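Local coordinates for farnesyl pyrophosphate synthetase (Staphylococcus aureus, PDB 5H9D), which probably catalyses prenyl chain elongation to heptaprenyl diphosphate, a magnesium-dependent reaction of the polyprenyl synthase family, at residues Ser51-Phe54 and Gln59-Glu62; Ser176-Ala181 and Glu189-Leu194; Leu240-Arg243 and Asp247-Leu250; Leu212-Thr217 and Thr235-Leu240. All coordinates share one frame; numbering follows the deposited sequence.

In the fold
The four contacts form two pairs within an almost wholly helical chain of the isoprenoid synthase fold. Along the sequence they run contact 1, 2, 4, 3. Contacts 1 and 2 have centres about 11 Å apart and touch, Ser52 packing on Gly180. Contacts 3 and 4 lie about 13 Å apart between centres, share Leu240 and helix 236-243, and meet where Phe248 packs on Ile238. Centres of contacts 1 and 3 are about 47 Å apart. Helix 188-215 connects the two groups, entering contact 2 near its start and contact 4 at its end. Contact 4 includes the last aspartate of a probable metal-binding motif, while contacts 1 and 2 join helix ends on the other side of the chain's centre.

Contact 1: Ser51-Phe54 and Gln59-Glu62; sequences SSQF and QTSE
Gln53 reaches Thr60 through a folded side chain and a single weak hydrogen bond. Its CG lies beside the backbone N, and a second bend at chi2 (-62°) curls the chain, so that the amide swings toward 59-62 although the CB does not head there. NE2 then donates to Thr60 OG1 at 3.5 Å, with an N-H...O angle of 154°: fairly straight but long. The same NE2 makes another weak bond to Ile49 O, so the amide nitrogen is divided between two weak bonds. On the other side of the contact, Thr60 holds OG1 beside its backbone N and CG2 anti to that N, which sets the hydroxyl toward Gln53 and the methyl toward Ser52. Both segments belong to the connection between helix 43-51 and helix 62-85 of the all-helical polyprenyl synthase fold. Ser61 is the N-cap of the latter helix, which leads at its C-terminal end into the first aspartate-rich motif of the family. The two segments stay well separated, with 7.2 Å between Ser52 CA and Thr60 CA, and only 89 Å² is buried between them. Ser52 contributes a loose touch, its OG 4.2 Å from Thr60 CG2. That hydroxyl is hydrogen-bonded to Ile49 O, one turn back, rather than across the contact. Thr60 OG1 likewise has its stronger partner outside, Glu9 OE2 of helix 6-20, while Leu4 touches the side chains of both Gln53 and Thr60.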
loop_
_atom_site.group_PDB
_atom_site.type_symbol
_atom_site.label_atom_id
_atom_site.label_comp_id
_atom_site.label_asym_id
_atom_site.label_seq_id
_atom_site.Cartn_x
_atom_site.Cartn_y
_atom_site.Cartn_z
ATOM N N SER A 51 -14.088 -10.155 -12.794
ATOM C CA SER A 51 -13.866 -9.186 -13.865
ATOM C C SER A 51 -13.245 -9.814 -15.104
ATOM O O SER A 51 -13.305 -9.241 -16.176
ATOM C CB SER A 51 -12.923 -8.060 -13.409
ATOM O OG SER A 51 -13.561 -7.173 -12.516
ATOM N N SER A 52 -12.630 -10.976 -14.970
ATOM C CA SER A 52 -11.997 -11.572 -16.126
ATOM C C SER A 52 -12.881 -12.483 -16.953
ATOM O O SER A 52 -12.499 -12.827 -18.054
ATOM C CB SER A 52 -10.737 -12.328 -15.719
ATOM O OG SER A 52 -11.063 -13.560 -15.117
ATOM N N GLN A 53 -14.051 -12.868 -16.449
ATOM C CA GLN A 53 -14.959 -13.755 -17.199
ATOM C C GLN A 53 -15.632 -13.128 -18.452
ATOM O O GLN A 53 -16.261 -13.837 -19.244
ATOM C CB GLN A 53 -16.064 -14.297 -16.278
ATOM C CG GLN A 53 -15.574 -14.840 -14.948
ATOM C CD GLN A 53 -14.644 -16.016 -15.090
ATOM O OE1 GLN A 53 -14.999 -17.042 -15.675
ATOM N NE2 GLN A 53 -13.452 -15.884 -14.547
ATOM N N PHE A 54 -15.510 -11.813 -18.628
ATOM C CA PHE A 54 -16.118 -11.152 -19.788
ATOM C C PHE A 54 -15.044 -10.843 -20.844
ATOM O O PHE A 54 -15.167 -9.916 -21.661
ATOM C CB PHE A 54 -16.843 -9.881 -19.317
ATOM C CG PHE A 54 -17.792 -10.136 -18.182
ATOM C CD1 PHE A 54 -19.077 -10.566 -18.418
ATOM C CD2 PHE A 54 -17.360 -10.058 -16.867
ATOM C CE1 PHE A 54 -19.914 -10.920 -17.361
ATOM C CE2 PHE A 54 -18.191 -10.410 -15.813
ATOM C CZ PHE A 54 -19.468 -10.842 -16.063
ATOM N N GLN A 59 -11.895 -20.063 -19.228
ATOM C CA GLN A 59 -11.597 -20.469 -17.867
ATOM C C GLN A 59 -10.585 -19.445 -17.344
ATOM O O GLN A 59 -9.884 -18.801 -18.131
ATOM C CB GLN A 59 -10.991 -21.876 -17.862
ATOM C CG GLN A 59 -9.636 -21.971 -18.574
ATOM C CD GLN A 59 -8.732 -23.051 -17.967
ATOM O OE1 GLN A 59 -7.498 -23.034 -18.137
ATOM N NE2 GLN A 59 -9.348 -23.998 -17.253
ATOM N N THR A 60 -10.507 -19.294 -16.027
ATOM C CA THR A 60 -9.579 -18.343 -15.425
ATOM C C THR A 60 -8.127 -18.753 -15.668
ATOM O O THR A 60 -7.736 -19.857 -15.309
ATOM C CB THR A 60 -9.793 -18.250 -13.913
ATOM O OG1 THR A 60 -11.187 -18.349 -13.610
ATOM C CG2 THR A 60 -9.294 -16.941 -13.415
ATOM N N SER A 61 -7.334 -17.865 -16.261
ATOM C CA SER A 61 -5.939 -18.163 -16.530
ATOM C C SER A 61 -5.009 -17.955 -15.318
ATOM O O SER A 61 -5.390 -17.322 -14.328
ATOM C CB SER A 61 -5.447 -17.334 -17.730
ATOM O OG SER A 61 -5.550 -15.938 -17.526
ATOM N N GLU A 62 -3.793 -18.496 -15.393
ATOM C CA GLU A 62 -2.851 -18.334 -14.302
ATOM C C GLU A 62 -2.518 -16.858 -14.159
ATOM O O GLU A 62 -2.342 -16.349 -13.052
ATOM C CB GLU A 62 -1.566 -19.121 -14.565
ATOM C CG GLU A 62 -0.610 -19.197 -13.355
ATOM C CD GLU A 62 -1.344 -19.549 -12.059
ATOM O OE1 GLU A 62 -2.335 -20.308 -12.116
ATOM O OE2 GLU A 62 -0.938 -19.070 -10.978
#

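Contact 2: Ser176-Ala181 and Glu189-Leu194; sequences STEVGA and ETVRKL
Thr177 turns its OG1 between its own backbone N and carbonyl carbon (chi1 46°), while Val191 sets CG1 anti to its N (chi1 175°) and CG2 beside it; the first puts a hydroxyl beside Leu194 O, the second spreads the two valine methyls over Glu178 and Ala181. The framework is an antiparallel helical hairpin: 176-181 near the end of helix 158-183 packs against 189-194 near the start of helix 188-215. The axes of these two segments approach to 8.2 Å at 160°, and the backbones follow, with Glu178 CA 5.7 Å from Val191 CA. Thr177 OG1 lies 2.8 Å from Leu194 O and is also within hydrogen-bonding reach of Ile173 O and Gln174 O of its own helix. Val191 CG1 meets Glu178 CG at 3.8 Å, the side chains crossing at about a right angle, and only the aliphatic part of the glutamate is engaged; its OE1 forms a weak, long ion pair with Lys195. Leu194 also rests on Phe54 and Leu298. The small Ala181 fits between two side chains of the facing helix, its CB 4.0 Å from Val191 CG2 and 3.9 Å from Leu194 CD1.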
loop_
_atom_site.group_PDB
_atom_site.type_symbol
_atom_site.label_atom_id
_atom_site.label_comp_id
_atom_site.label_asym_id
_atom_site.label_seq_id
_atom_site.Cartn_x
_atom_site.Cartn_y
_atom_site.Cartn_z
ATOM N N SER A 176 -8.835 -3.628 -9.424
ATOM C CA SER A 176 -9.139 -5.051 -9.403
ATOM C C SER A 176 -10.095 -5.425 -10.526
ATOM O O SER A 176 -9.993 -6.504 -11.111
ATOM C CB SER A 176 -9.769 -5.462 -8.073
ATOM O OG SER A 176 -8.994 -5.006 -6.991
ATOM N N THR A 177 -11.051 -4.557 -10.818
ATOM C CA THR A 177 -11.987 -4.886 -11.878
ATOM C C THR A 177 -11.434 -4.565 -13.267
ATOM O O THR A 177 -11.701 -5.311 -14.212
ATOM C CB THR A 177 -13.315 -4.169 -11.688
ATOM O OG1 THR A 177 -13.058 -2.800 -11.360
ATOM C CG2 THR A 177 -14.125 -4.833 -10.599
ATOM N N GLU A 178 -10.649 -3.489 -13.377
ATOM C CA GLU A 178 -10.066 -3.052 -14.657
ATOM C C GLU A 178 -9.018 -4.018 -15.200
ATOM O O GLU A 178 -9.134 -4.517 -16.338
ATOM C CB GLU A 178 -9.416 -1.685 -14.506
ATOM C CG GLU A 178 -9.317 -0.900 -15.798
ATOM C CD GLU A 178 -8.638 0.452 -15.611
ATOM O OE1 GLU A 178 -8.871 1.125 -14.564
ATOM O OE2 GLU A 178 -7.875 0.850 -16.525
ATOM N N VAL A 179 -7.997 -4.245 -14.378
ATOM C CA VAL A 179 -6.897 -5.149 -14.674
ATOM C C VAL A 179 -7.420 -6.575 -14.894
ATOM O O VAL A 179 -7.003 -7.289 -15.803
ATOM C CB VAL A 179 -5.902 -5.158 -13.489
ATOM C CG1 VAL A 179 -4.790 -6.159 -13.744
ATOM C CG2 VAL A 179 -5.342 -3.753 -13.259
ATOM N N GLY A 180 -8.353 -6.986 -14.063
ATOM C CA GLY A 180 -8.881 -8.323 -14.204
ATOM C C GLY A 180 -9.448 -8.573 -15.590
ATOM O O GLY A 180 -9.389 -9.691 -16.110
ATOM N N ALA A 181 -10.017 -7.537 -16.188
ATOM C CA ALA A 181 -10.588 -7.668 -17.519
ATOM C C ALA A 181 -9.460 -7.569 -18.548
ATOM O O ALA A 181 -9.447 -8.302 -19.537
ATOM C CB ALA A 181 -11.613 -6.575 -17.744
ATOM N N GLU A 189 -14.673 -1.228 -24.230
ATOM C CA GLU A 189 -15.951 -1.021 -23.535
ATOM C C GLU A 189 -16.166 -1.837 -22.286
ATOM O O GLU A 189 -16.477 -1.291 -21.236
ATOM C CB GLU A 189 -17.125 -1.265 -24.475
ATOM C CG GLU A 189 -17.631 0.012 -25.072
ATOM C CD GLU A 189 -18.021 1.028 -24.011
ATOM O OE1 GLU A 189 -18.996 0.768 -23.253
ATOM O OE2 GLU A 189 -17.348 2.084 -23.938
ATOM N N THR A 190 -16.020 -3.147 -22.409
ATOM C CA THR A 190 -16.189 -4.038 -21.273
ATOM C C THR A 190 -15.232 -3.645 -20.146
ATOM O O THR A 190 -15.606 -3.661 -18.980
ATOM C CB THR A 190 -15.969 -5.513 -21.703
ATOM O OG1 THR A 190 -14.812 -5.600 -22.550
ATOM C CG2 THR A 190 -17.191 -6.026 -22.466
ATOM N N VAL A 191 -14.006 -3.273 -20.506
ATOM C CA VAL A 191 -13.011 -2.857 -19.521
ATOM C C VAL A 191 -13.464 -1.535 -18.904
ATOM O O VAL A 191 -13.530 -1.390 -17.676
ATOM C CB VAL A 191 -11.598 -2.658 -20.158
ATOM C CG1 VAL A 191 -10.626 -2.119 -19.118
ATOM C CG2 VAL A 191 -11.077 -3.979 -20.700
ATOM N N ARG A 192 -13.777 -0.568 -19.757
ATOM C CA ARG A 192 -14.232 0.722 -19.275
ATOM C C ARG A 192 -15.451 0.475 -18.390
ATOM O O ARG A 192 -15.640 1.130 -17.366
ATOM C CB ARG A 192 -14.594 1.630 -20.450
ATOM C CG ARG A 192 -13.963 3.015 -20.359
ATOM C CD ARG A 192 -14.555 3.837 -19.226
ATOM N NE ARG A 192 -15.654 4.690 -19.673
ATOM C CZ ARG A 192 -16.823 4.268 -20.158
ATOM N NH1 ARG A 192 -17.091 2.970 -20.277
ATOM N NH2 ARG A 192 -17.736 5.164 -20.522
ATOM N N LYS A 193 -16.259 -0.503 -18.778
ATOM C CA LYS A 193 -17.448 -0.846 -18.017
ATOM C C LYS A 193 -17.066 -1.380 -16.628
ATOM O O LYS A 193 -17.601 -0.955 -15.610
ATOM C CB LYS A 193 -18.262 -1.900 -18.765
ATOM C CG LYS A 193 -19.736 -1.804 -18.505
ATOM C CD LYS A 193 -20.250 -0.526 -19.125
ATOM C CE LYS A 193 -20.295 -0.622 -20.681
ATOM N NZ LYS A 193 -21.264 -1.676 -21.181
ATOM N N LEU A 194 -16.130 -2.318 -16.593
ATOM C CA LEU A 194 -15.714 -2.891 -15.326
ATOM C C LEU A 194 -14.883 -1.914 -14.498
ATOM O O LEU A 194 -14.937 -1.936 -13.267
ATOM C CB LEU A 194 -15.001 -4.215 -15.580
ATOM C CG LEU A 194 -16.037 -5.247 -16.063
ATOM C CD1 LEU A 194 -15.353 -6.445 -16.709
ATOM C CD2 LEU A 194 -16.894 -5.676 -14.899
#

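Contact 3: Leu240-Arg243 and Asp247-Leu250; sequences LEMR and DFKL
This is an apolar side-chain contact across a tight helix-loop-helix corner, where Glu241 and Met242 at the end of helix 236-243 meet Phe248 and Lys249 of helix 246-253. It lies toward the periphery of the synthase, its centre about 27 Å from the centre of the chain, and no hydrogen bond crosses it. The backbones come close at the corner, with Met242 CA 4.8 Å from Lys249 CA, and 218 Å² is buried between the segments. Phe248 carries its ring anti to the backbone N (chi1 -172°), projecting it toward Glu241. Over one face of that ring comes Glu241 CG, 3.9 Å from CD2, with CB also near, 4.1 Å from CE2. CG and CB are the atoms that meet the ring; the carboxylate, its plane 62° from that of the ring, lies beyond them. Met242 approaches the same ring obliquely through CG, 4.0 Å from CD2. That CG also lies 4.1 Å from Lys249 CA, so the one methylene touches both the ring and the backbone of helix 246-253. Lys249 runs fully extended beyond its CB, leading its amine away from the contact and leaving only the base of the side chain beside Met242. Cys267, Ile270 and Ile271 of helix 261-272 touch the Phe248 ring as well. The carboxylate oxygens of Glu241 are taken up by Ser276 OG and Asn245 ND2, so the residue works in two parts: methylenes pack over one face of the ring, while neutral hydroxyl and amide donors would be expected to solvate the carboxylate of a buried residue.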
loop_
_atom_site.group_PDB
_atom_site.type_symbol
_atom_site.label_atom_id
_atom_site.label_comp_id
_atom_site.label_asym_id
_atom_site.label_seq_id
_atom_site.Cartn_x
_atom_site.Cartn_y
_atom_site.Cartn_z
ATOM N N LEU A 240 -22.888 15.208 7.066
ATOM C CA LEU A 240 -24.296 15.413 6.810
ATOM C C LEU A 240 -24.984 16.042 7.998
ATOM O O LEU A 240 -25.727 16.998 7.854
ATOM C CB LEU A 240 -24.972 14.088 6.446
ATOM C CG LEU A 240 -24.469 13.477 5.138
ATOM C CD1 LEU A 240 -25.245 12.250 4.804
ATOM C CD2 LEU A 240 -24.603 14.476 4.018
ATOM N N GLU A 241 -24.735 15.519 9.182
ATOM C CA GLU A 241 -25.369 16.093 10.346
ATOM C C GLU A 241 -24.870 17.514 10.576
ATOM O O GLU A 241 -25.559 18.306 11.191
ATOM C CB GLU A 241 -25.125 15.225 11.587
ATOM C CG GLU A 241 -26.012 15.585 12.791
ATOM C CD GLU A 241 -27.505 15.642 12.459
ATOM O OE1 GLU A 241 -28.301 16.078 13.324
ATOM O OE2 GLU A 241 -27.892 15.259 11.336
ATOM N N MET A 242 -23.689 17.856 10.074
ATOM C CA MET A 242 -23.187 19.217 10.278
ATOM C C MET A 242 -23.965 20.241 9.449
ATOM O O MET A 242 -24.491 21.213 10.008
ATOM C CB MET A 242 -21.692 19.331 9.951
ATOM C CG MET A 242 -20.766 18.769 11.018
ATOM S SD MET A 242 -19.002 19.221 10.764
ATOM C CE MET A 242 -18.339 17.773 10.109
ATOM N N ARG A 243 -24.055 20.031 8.132
ATOM C CA ARG A 243 -24.758 20.958 7.254
ATOM C C ARG A 243 -26.173 21.295 7.718
ATOM O O ARG A 243 -26.673 22.378 7.442
ATOM C CB ARG A 243 -24.816 20.411 5.827
ATOM C CG ARG A 243 -25.412 19.026 5.740
ATOM C CD ARG A 243 -25.993 18.695 4.372
ATOM N NE ARG A 243 -25.062 18.891 3.262
ATOM C CZ ARG A 243 -25.051 18.140 2.156
ATOM N NH1 ARG A 243 -25.917 17.138 2.018
ATOM N NH2 ARG A 243 -24.178 18.391 1.182
ATOM N N ASP A 247 -25.585 23.472 15.656
ATOM C CA ASP A 247 -25.108 23.280 17.035
ATOM C C ASP A 247 -24.009 22.220 16.998
ATOM O O ASP A 247 -22.940 22.390 17.587
ATOM C CB ASP A 247 -26.222 22.766 17.954
ATOM C CG ASP A 247 -27.382 23.709 18.045
ATOM O OD1 ASP A 247 -28.543 23.239 17.944
ATOM O OD2 ASP A 247 -27.132 24.918 18.220
ATOM N N PHE A 248 -24.312 21.119 16.307
ATOM C CA PHE A 248 -23.400 20.003 16.160
ATOM C C PHE A 248 -22.161 20.477 15.390
ATOM O O PHE A 248 -21.046 20.013 15.648
ATOM C CB PHE A 248 -24.101 18.863 15.409
ATOM C CG PHE A 248 -23.315 17.580 15.366
ATOM C CD1 PHE A 248 -23.183 16.790 16.501
ATOM C CD2 PHE A 248 -22.701 17.165 14.190
ATOM C CE1 PHE A 248 -22.451 15.604 16.463
ATOM C CE2 PHE A 248 -21.970 15.987 14.146
ATOM C CZ PHE A 248 -21.845 15.207 15.278
ATOM N N LYS A 249 -22.347 21.401 14.452
ATOM C CA LYS A 249 -21.214 21.900 13.693
ATOM C C LYS A 249 -20.200 22.592 14.619
ATOM O O LYS A 249 -18.990 22.401 14.499
ATOM C CB LYS A 249 -21.681 22.864 12.600
ATOM C CG LYS A 249 -20.541 23.353 11.724
ATOM C CD LYS A 249 -21.030 24.171 10.553
ATOM C CE LYS A 249 -19.848 24.723 9.771
ATOM N NZ LYS A 249 -20.287 25.588 8.636
ATOM N N LEU A 250 -20.693 23.391 15.552
ATOM C CA LEU A 250 -19.806 24.078 16.481
ATOM C C LEU A 250 -19.297 23.042 17.471
ATOM O O LEU A 250 -18.190 23.146 17.995
ATOM C CB LEU A 250 -20.576 25.194 17.194
ATOM C CG LEU A 250 -21.301 26.124 16.199
ATOM C CD1 LEU A 250 -22.563 26.739 16.825
ATOM C CD2 LEU A 250 -20.304 27.185 15.720
#

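Contact 4: Leu212-Thr217 and Thr235-Leu240; sequences LDFTST and TLPILL
Phe214 makes the cross-segment contacts of 212-217 with Thr235, Pro237 and Ile238, and its neighbours bond to other parts of the chain. Asp213 comes first, closing the DDxxD sequence of helix 188-215, the second aspartate-rich motif; in relatives such motifs bind magnesium and substrate diphosphate. Here its OD1 accepts a hydrogen bond from Asp228 N. The helix is kinked at this point, as the N of residues 213 and 214 find no partner in the preceding turn. Phe214 follows, with CG beside its backbone N (chi1 -71°) and the ring directed at helix 236-243. Ile238 sends CD1 to the ring edge at CZ, with CG1 3.6 Å from CZ behind it, and the two side chains cross at about a right angle. Thr235 OG1 also lies near the ring plane, 4.3 Å from CE2, whereas Pro237 CB comes in obliquely at 4.3 Å from that same carbon. Next, Thr215 ties its OG1 back to Val211 O, and Thr217 OG1 caps Lys220 N. With no hydrogen bond between the segments, the join rests mainly on van der Waals and hydrophobic contact, directly beside a polar, probably metal-binding motif whose Asp210 touches both Thr235 and Pro237.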
loop_
_atom_site.group_PDB
_atom_site.type_symbol
_atom_site.label_atom_id
_atom_site.label_comp_id
_atom_site.label_asym_id
_atom_site.label_seq_id
_atom_site.Cartn_x
_atom_site.Cartn_y
_atom_site.Cartn_z
ATOM N N LEU A 212 -21.204 1.995 9.478
ATOM C CA LEU A 212 -21.096 0.934 10.473
ATOM C C LEU A 212 -20.173 1.244 11.639
ATOM O O LEU A 212 -19.964 0.419 12.517
ATOM C CB LEU A 212 -20.629 -0.359 9.820
ATOM C CG LEU A 212 -21.514 -1.119 8.828
ATOM C CD1 LEU A 212 -20.772 -2.388 8.396
ATOM C CD2 LEU A 212 -22.841 -1.446 9.450
ATOM N N ASP A 213 -19.604 2.431 11.660
ATOM C CA ASP A 213 -18.709 2.754 12.747
ATOM C C ASP A 213 -19.529 3.369 13.877
ATOM O O ASP A 213 -19.049 3.509 14.996
ATOM C CB ASP A 213 -17.616 3.715 12.259
ATOM C CG ASP A 213 -16.291 3.496 12.974
ATOM O OD1 ASP A 213 -16.101 4.060 14.078
ATOM O OD2 ASP A 213 -15.450 2.733 12.432
ATOM N N PHE A 214 -20.780 3.708 13.573
ATOM C CA PHE A 214 -21.683 4.310 14.548
ATOM C C PHE A 214 -22.845 3.369 14.886
ATOM O O PHE A 214 -23.346 3.348 16.007
ATOM C CB PHE A 214 -22.248 5.623 13.990
ATOM C CG PHE A 214 -21.241 6.740 13.914
ATOM C CD1 PHE A 214 -20.836 7.415 15.067
ATOM C CD2 PHE A 214 -20.716 7.146 12.690
ATOM C CE1 PHE A 214 -19.931 8.477 14.999
ATOM C CE2 PHE A 214 -19.816 8.201 12.621
ATOM C CZ PHE A 214 -19.425 8.867 13.782
ATOM N N THR A 215 -23.248 2.574 13.907
ATOM C CA THR A 215 -24.376 1.664 14.052
ATOM C C THR A 215 -24.086 0.208 14.488
ATOM O O THR A 215 -25.014 -0.506 14.896
ATOM C CB THR A 215 -25.166 1.633 12.727
ATOM O OG1 THR A 215 -24.312 1.175 11.662
ATOM C CG2 THR A 215 -25.678 3.026 12.391
ATOM N N SER A 216 -22.822 -0.216 14.411
ATOM C CA SER A 216 -22.416 -1.586 14.751
ATOM C C SER A 216 -22.197 -1.851 16.252
ATOM O O SER A 216 -22.905 -1.314 17.100
ATOM C CB SER A 216 -21.143 -1.928 13.968
ATOM O OG SER A 216 -20.930 -3.328 13.838
ATOM N N THR A 217 -21.209 -2.676 16.587
ATOM C CA THR A 217 -20.962 -3.006 17.990
ATOM C C THR A 217 -19.486 -3.077 18.377
ATOM O O THR A 217 -18.643 -3.479 17.564
ATOM C CB THR A 217 -21.627 -4.370 18.375
ATOM O OG1 THR A 217 -21.015 -5.444 17.640
ATOM C CG2 THR A 217 -23.125 -4.336 18.085
ATOM N N THR A 235 -16.246 11.636 8.741
ATOM C CA THR A 235 -16.792 10.887 7.631
ATOM C C THR A 235 -18.196 11.316 7.215
ATOM O O THR A 235 -18.841 12.092 7.919
ATOM C CB THR A 235 -16.740 9.398 7.973
ATOM O OG1 THR A 235 -17.616 9.132 9.074
ATOM C CG2 THR A 235 -15.304 9.003 8.397
ATOM N N LEU A 236 -18.664 10.801 6.077
ATOM C CA LEU A 236 -19.959 11.189 5.539
ATOM C C LEU A 236 -21.093 11.406 6.556
ATOM O O LEU A 236 -21.729 12.465 6.559
ATOM C CB LEU A 236 -20.400 10.208 4.433
ATOM C CG LEU A 236 -21.608 10.682 3.607
ATOM C CD1 LEU A 236 -21.258 12.031 3.048
ATOM C CD2 LEU A 236 -21.982 9.734 2.498
ATOM N N PRO A 237 -21.366 10.423 7.428
ATOM C CA PRO A 237 -22.452 10.649 8.395
ATOM C C PRO A 237 -22.287 11.995 9.111
ATOM O O PRO A 237 -23.201 12.821 9.153
ATOM C CB PRO A 237 -22.301 9.491 9.364
ATOM C CG PRO A 237 -21.659 8.437 8.524
ATOM C CD PRO A 237 -20.655 9.179 7.727
ATOM N N ILE A 238 -21.086 12.214 9.637
ATOM C CA ILE A 238 -20.773 13.428 10.373
ATOM C C ILE A 238 -20.786 14.719 9.570
ATOM O O ILE A 238 -21.006 15.779 10.133
ATOM C CB ILE A 238 -19.439 13.271 11.106
ATOM C CG1 ILE A 238 -19.431 11.916 11.841
ATOM C CG2 ILE A 238 -19.284 14.388 12.120
ATOM C CD1 ILE A 238 -18.210 11.641 12.673
ATOM N N LEU A 239 -20.564 14.637 8.262
ATOM C CA LEU A 239 -20.580 15.825 7.406
ATOM C C LEU A 239 -22.026 16.221 7.147
ATOM O O LEU A 239 -22.345 17.404 7.024
ATOM C CB LEU A 239 -19.887 15.535 6.070
ATOM C CG LEU A 239 -18.368 15.419 6.188
ATOM C CD1 LEU A 239 -17.758 14.595 5.053
ATOM C CD2 LEU A 239 -17.798 16.816 6.201
ATOM N N LEU A 240 -22.888 15.208 7.066
ATOM C CA LEU A 240 -24.296 15.413 6.810
ATOM C C LEU A 240 -24.984 16.042 7.998
ATOM O O LEU A 240 -25.727 16.998 7.854
ATOM C CB LEU A 240 -24.972 14.088 6.446
ATOM C CG LEU A 240 -24.469 13.477 5.138
ATOM C CD1 LEU A 240 -25.245 12.250 4.804
ATOM C CD2 LEU A 240 -24.603 14.476 4.018
#